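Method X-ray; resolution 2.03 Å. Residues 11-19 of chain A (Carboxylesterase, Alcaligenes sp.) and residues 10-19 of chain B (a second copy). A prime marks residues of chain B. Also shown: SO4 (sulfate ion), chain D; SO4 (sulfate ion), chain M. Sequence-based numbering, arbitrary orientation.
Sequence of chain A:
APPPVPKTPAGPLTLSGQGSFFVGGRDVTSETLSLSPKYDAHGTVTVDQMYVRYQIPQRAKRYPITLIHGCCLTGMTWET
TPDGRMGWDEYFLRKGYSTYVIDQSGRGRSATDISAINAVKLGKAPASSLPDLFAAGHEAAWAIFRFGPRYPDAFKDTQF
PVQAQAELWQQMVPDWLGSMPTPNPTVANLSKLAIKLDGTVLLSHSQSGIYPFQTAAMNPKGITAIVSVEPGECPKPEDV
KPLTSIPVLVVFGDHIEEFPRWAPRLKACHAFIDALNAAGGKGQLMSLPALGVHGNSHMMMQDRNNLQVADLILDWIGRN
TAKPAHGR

Chain A 11-19: GPLTLSGQG
Chain B (10-19) AGPLTLSGQG

Two copies of the carboxylesterase pair strand 13-15 with strand 13-15′, antiparallel at 155° with axes 4.5 Å apart, in a register centred on Thr14 opposite Thr14′ (CA-CA 4.1 Å). Chain B begins in loop: Ala10′ lies out of reach, and Gly11′ (phi/psi 88/-179) adopts angles that call for glycine. Pro12′ (-77/163, C-gamma endo) directs its CA-to-CB bond sideways; Pro12′ CB lies 3.6 Å from Thr14 CG2, an apolar contact. Leu13′ (-122/128; chi1 t, chi2 p) forms a hydrogen-bonded pair with Leu15: Leu13′ N donates to Leu15 O (2.9 Å) and Leu15 N to Leu13′ O (2.7 Å), both nearly straight. Thr14′ (-107/129, chi1 m) occupies the non-hydrogen-bonded site, where a hydrogen bond joins Thr14′ OG1 and Thr14 OG1 (2.6 Å); Thr14′ CA lies 3.4 Å from Leu13 O in a CA-H...O contact. Leu15′ (-108/123; m, t) repeats the ladder: Leu15′ N to Leu13 O 2.7 Å, Leu13 N to Leu15′ O 2.9 Å. On the face opposite the threonines, Leu15′ CD1 meets Leu15 CD1 at 4.0 Å. At Ser16′ (-68/-34, chi1 t) the chain turns a corner; Ser16′ OG donates a hydrogen bond to O3 of the chain M sulfate (3.3 Å). Gly17′ (-156/155) leads to Gln18′ (-154/151; p, t, chi3 -152°), with Gln18′ OE1 4.4 Å from Leu13 CD2; Gly19′ (178/-170) continues the second strand.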

ATOM      1  N   GLY A  11      -5.732 -19.023  17.205  1.00 50.94           N
ATOM      2  CA  GLY A  11      -5.974 -20.030  16.177  1.00 45.95           C
ATOM      3  C   GLY A  11      -6.121 -19.462  14.775  1.00 43.40           C
ATOM      4  O   GLY A  11      -5.967 -18.257  14.570  1.00 41.65           O
ATOM      5  N   PRO A  12      -6.415 -20.336  13.797  1.00 41.59           N
ATOM      6  CA  PRO A  12      -6.439 -19.943  12.393  1.00 37.67           C
ATOM      7  C   PRO A  12      -7.652 -19.099  12.029  1.00 36.43           C
ATOM      8  O   PRO A  12      -8.605 -19.011  12.799  1.00 36.98           O
ATOM      9  CB  PRO A  12      -6.488 -21.282  11.657  1.00 38.59           C
ATOM     10  CG  PRO A  12      -7.131 -22.219  12.623  1.00 41.10           C
ATOM     11  CD  PRO A  12      -6.648 -21.784  13.971  1.00 40.98           C
ATOM     12  N   LEU A  13      -7.597 -18.471  10.862  1.00 31.97           N
ATOM     13  CA  LEU A  13      -8.715 -17.701  10.365  1.00 28.60           C
ATOM     14  C   LEU A  13      -9.066 -18.156   8.961  1.00 27.17           C
ATOM     15  O   LEU A  13      -8.195 -18.268   8.104  1.00 27.52           O
ATOM     16  CB  LEU A  13      -8.388 -16.211  10.393  1.00 29.14           C
ATOM     17  CG  LEU A  13      -9.351 -15.270   9.659  1.00 34.19           C
ATOM     18  CD1 LEU A  13     -10.710 -15.159  10.364  1.00 36.98           C
ATOM     19  CD2 LEU A  13      -8.690 -13.922   9.510  1.00 35.45           C
ATOM     20  N   THR A  14     -10.349 -18.408   8.731  1.00 26.39           N
ATOM     21  CA  THR A  14     -10.803 -18.882   7.440  1.00 27.14           C
ATOM     22  C   THR A  14     -11.544 -17.772   6.730  1.00 26.27           C
ATOM     23  O   THR A  14     -12.377 -17.085   7.320  1.00 26.77           O
ATOM     24  CB  THR A  14     -11.662 -20.164   7.551  1.00 28.11           C
ATOM     25  OG1 THR A  14     -10.845 -21.208   8.088  1.00 34.41           O
ATOM     26  CG2 THR A  14     -12.117 -20.620   6.171  1.00 27.01           C
ATOM     27  N   LEU A  15     -11.183 -17.578   5.470  1.00 23.38           N
ATOM     28  CA  LEU A  15     -11.766 -16.540   4.648  1.00 23.18           C
ATOM     29  C   LEU A  15     -12.586 -17.176   3.558  1.00 23.44           C
ATOM     30  O   LEU A  15     -12.092 -18.032   2.820  1.00 24.77           O
ATOM     31  CB  LEU A  15     -10.657 -15.701   4.015  1.00 22.10           C
ATOM     32  CG  LEU A  15      -9.848 -14.901   5.042  1.00 28.72           C
ATOM     33  CD1 LEU A  15      -8.965 -13.896   4.354  1.00 31.27           C
ATOM     34  CD2 LEU A  15     -10.804 -14.197   5.986  1.00 33.24           C
ATOM     35  N   SER A  16     -13.829 -16.745   3.448  1.00 21.66           N
ATOM     36  CA  SER A  16     -14.639 -17.115   2.309  1.00 27.76           C
ATOM     37  C   SER A  16     -14.065 -16.484   1.029  1.00 30.04           C
ATOM     38  O   SER A  16     -14.106 -17.087  -0.049  1.00 30.24           O
ATOM     39  CB  SER A  16     -16.087 -16.699   2.565  1.00 26.78           C
ATOM     40  OG  SER A  16     -16.848 -16.739   1.387  1.00 41.87           O
ATOM     41  N   GLY A  17     -13.517 -15.276   1.139  1.00 28.92           N
ATOM     42  CA  GLY A  17     -12.879 -14.637  -0.018  1.00 28.94           C
ATOM     43  C   GLY A  17     -11.930 -13.500   0.342  1.00 27.92           C
ATOM     44  O   GLY A  17     -11.983 -12.957   1.462  1.00 22.43           O
ATOM     45  N   GLN A  18     -11.038 -13.172  -0.592  1.00 27.62           N
ATOM     46  CA  GLN A  18     -10.174 -11.986  -0.471  1.00 25.31           C
ATOM     47  C   GLN A  18      -9.818 -11.396  -1.836  1.00 23.56           C
ATOM     48  O   GLN A  18      -9.802 -12.104  -2.847  1.00 21.36           O
ATOM     49  CB  GLN A  18      -8.910 -12.277   0.354  1.00 23.04           C
ATOM     50  CG  GLN A  18      -7.906 -13.284  -0.233  1.00 31.27           C
ATOM     51  CD  GLN A  18      -6.547 -13.259   0.512  1.00 37.53           C
ATOM     52  OE1 GLN A  18      -5.486 -13.494  -0.085  1.00 39.53           O
ATOM     53  NE2 GLN A  18      -6.578 -12.929   1.804  1.00 31.30           N
ATOM     54  N   GLY A  19      -9.525 -10.100  -1.858  1.00 20.47           N
ATOM     55  CA  GLY A  19      -9.045  -9.470  -3.075  1.00 17.49           C
ATOM     56  C   GLY A  19      -8.778  -7.989  -2.933  1.00 15.82           C
ATOM     57  O   GLY A  19      -8.877  -7.429  -1.831  1.00 17.33           O
TER
ATOM     58  N   ALA B  10     -11.097 -23.166  -5.914  1.00 69.76           N
ATOM     59  CA  ALA B  10     -12.201 -22.412  -5.316  1.00 64.05           C
ATOM     60  C   ALA B  10     -12.403 -22.821  -3.844  1.00 60.25           C
ATOM     61  O   ALA B  10     -11.661 -23.663  -3.315  1.00 56.92           O
ATOM     62  CB  ALA B  10     -13.490 -22.603  -6.136  1.00 64.53           C
ATOM     63  N   GLY B  11     -13.391 -22.217  -3.185  1.00 56.20           N
ATOM     64  CA  GLY B  11     -13.653 -22.505  -1.773  1.00 50.23           C
ATOM     65  C   GLY B  11     -12.835 -21.624  -0.843  1.00 46.30           C
ATOM     66  O   GLY B  11     -12.078 -20.768  -1.312  1.00 42.65           O
ATOM     67  N   PRO B  12     -12.993 -21.816   0.487  1.00 43.30           N
ATOM     68  CA  PRO B  12     -12.377 -20.906   1.452  1.00 39.20           C
ATOM     69  C   PRO B  12     -10.878 -21.123   1.639  1.00 37.46           C
ATOM     70  O   PRO B  12     -10.335 -22.167   1.271  1.00 34.35           O
ATOM     71  CB  PRO B  12     -13.129 -21.212   2.755  1.00 39.48           C
ATOM     72  CG  PRO B  12     -13.556 -22.632   2.613  1.00 44.71           C
ATOM     73  CD  PRO B  12     -13.892 -22.785   1.148  1.00 42.54           C
ATOM     74  N   LEU B  13     -10.228 -20.122   2.220  1.00 33.60           N
ATOM     75  CA  LEU B  13      -8.805 -20.160   2.458  1.00 32.17           C
ATOM     76  C   LEU B  13      -8.560 -19.984   3.949  1.00 30.84           C
ATOM     77  O   LEU B  13      -9.062 -19.040   4.566  1.00 29.74           O
ATOM     78  CB  LEU B  13      -8.150 -19.050   1.658  1.00 33.01           C
ATOM     79  CG  LEU B  13      -6.721 -18.608   1.937  1.00 44.73           C
ATOM     80  CD1 LEU B  13      -5.733 -19.749   1.748  1.00 44.36           C
ATOM     81  CD2 LEU B  13      -6.419 -17.453   0.998  1.00 46.21           C
ATOM     82  N   THR B  14      -7.783 -20.893   4.522  1.00 32.35           N
ATOM     83  CA  THR B  14      -7.481 -20.838   5.942  1.00 30.88           C
ATOM     84  C   THR B  14      -6.050 -20.393   6.197  1.00 30.74           C
ATOM     85  O   THR B  14      -5.095 -20.934   5.628  1.00 30.75           O
ATOM     86  CB  THR B  14      -7.807 -22.172   6.640  1.00 34.52           C
ATOM     87  OG1 THR B  14      -9.201 -22.451   6.448  1.00 34.11           O
ATOM     88  CG2 THR B  14      -7.544 -22.074   8.158  1.00 30.76           C
ATOM     89  N   LEU B  15      -5.922 -19.391   7.061  1.00 26.17           N
ATOM     90  CA  LEU B  15      -4.638 -18.801   7.383  1.00 27.11           C
ATOM     91  C   LEU B  15      -4.226 -19.193   8.790  1.00 25.32           C
ATOM     92  O   LEU B  15      -4.938 -18.926   9.753  1.00 27.20           O
ATOM     93  CB  LEU B  15      -4.734 -17.271   7.291  1.00 25.30           C
ATOM     94  CG  LEU B  15      -5.216 -16.756   5.921  1.00 29.98           C
ATOM     95  CD1 LEU B  15      -5.568 -15.278   5.969  1.00 34.08           C
ATOM     96  CD2 LEU B  15      -4.144 -17.030   4.898  1.00 34.35           C
ATOM     97  N   SER B  16      -3.064 -19.805   8.912  1.00 25.20           N
ATOM     98  CA  SER B  16      -2.484 -20.015  10.231  1.00 28.73           C
ATOM     99  C   SER B  16      -2.060 -18.662  10.845  1.00 30.53           C
ATOM    100  O   SER B  16      -2.168 -18.450  12.060  1.00 29.81           O
ATOM    101  CB  SER B  16      -1.316 -20.993  10.128  1.00 27.83           C
ATOM    102  OG  SER B  16      -0.595 -21.077  11.339  1.00 37.92           O
ATOM    103  N   GLY B  17      -1.607 -17.743   9.994  1.00 29.01           N
ATOM    104  CA  GLY B  17      -1.171 -16.420  10.446  1.00 28.59           C
ATOM    105  C   GLY B  17      -1.260 -15.367   9.346  1.00 29.31           C
ATOM    106  O   GLY B  17      -1.249 -15.696   8.145  1.00 23.95           O
ATOM    107  N   GLN B  18      -1.383 -14.104   9.770  1.00 27.03           N
ATOM    108  CA  GLN B  18      -1.305 -12.948   8.879  1.00 24.01           C
ATOM    109  C   GLN B  18      -0.851 -11.693   9.625  1.00 23.50           C
ATOM    110  O   GLN B  18      -1.062 -11.562  10.837  1.00 19.56           O
ATOM    111  CB  GLN B  18      -2.605 -12.712   8.067  1.00 20.04           C
ATOM    112  CG  GLN B  18      -3.869 -12.295   8.863  1.00 33.23           C
ATOM    113  CD  GLN B  18      -4.972 -11.691   7.965  1.00 36.47           C
ATOM    114  OE1 GLN B  18      -5.782 -10.873   8.422  1.00 43.39           O
ATOM    115  NE2 GLN B  18      -4.977 -12.057   6.674  1.00 37.81           N
ATOM    116  N   GLY B  19      -0.186 -10.797   8.900  1.00 18.45           N
ATOM    117  CA  GLY B  19       0.213  -9.515   9.466  1.00 17.84           C
ATOM    118  C   GLY B  19       1.004  -8.634   8.524  1.00 15.45           C
ATOM    119  O   GLY B  19       1.132  -8.933   7.339  1.00 16.49           O
TER
HETATM  120  S   SO4 D1323     -19.904 -18.531   3.171  0.50 38.81           S
HETATM  121  O1  SO4 D1323     -18.534 -18.996   3.336  0.50 39.49           O
HETATM  122  O2  SO4 D1323     -20.560 -18.607   4.467  0.50 35.12           O
HETATM  123  O3  SO4 D1323     -20.588 -19.354   2.184  0.50 36.18           O
HETATM  124  O4  SO4 D1323     -19.921 -17.161   2.693  0.50 34.69           O
HETATM  125  S   SO4 M1323      -0.226 -24.887  11.418  1.00 67.84           S
HETATM  126  O1  SO4 M1323      -1.443 -24.138  11.098  1.00 68.25           O
HETATM  127  O2  SO4 M1323      -0.409 -25.554  12.703  1.00 69.33           O
HETATM  128  O3  SO4 M1323       0.925 -23.991  11.507  1.00 65.41           O
HETATM  129  O4  SO4 M1323       0.012 -25.892  10.384  1.00 66.56           O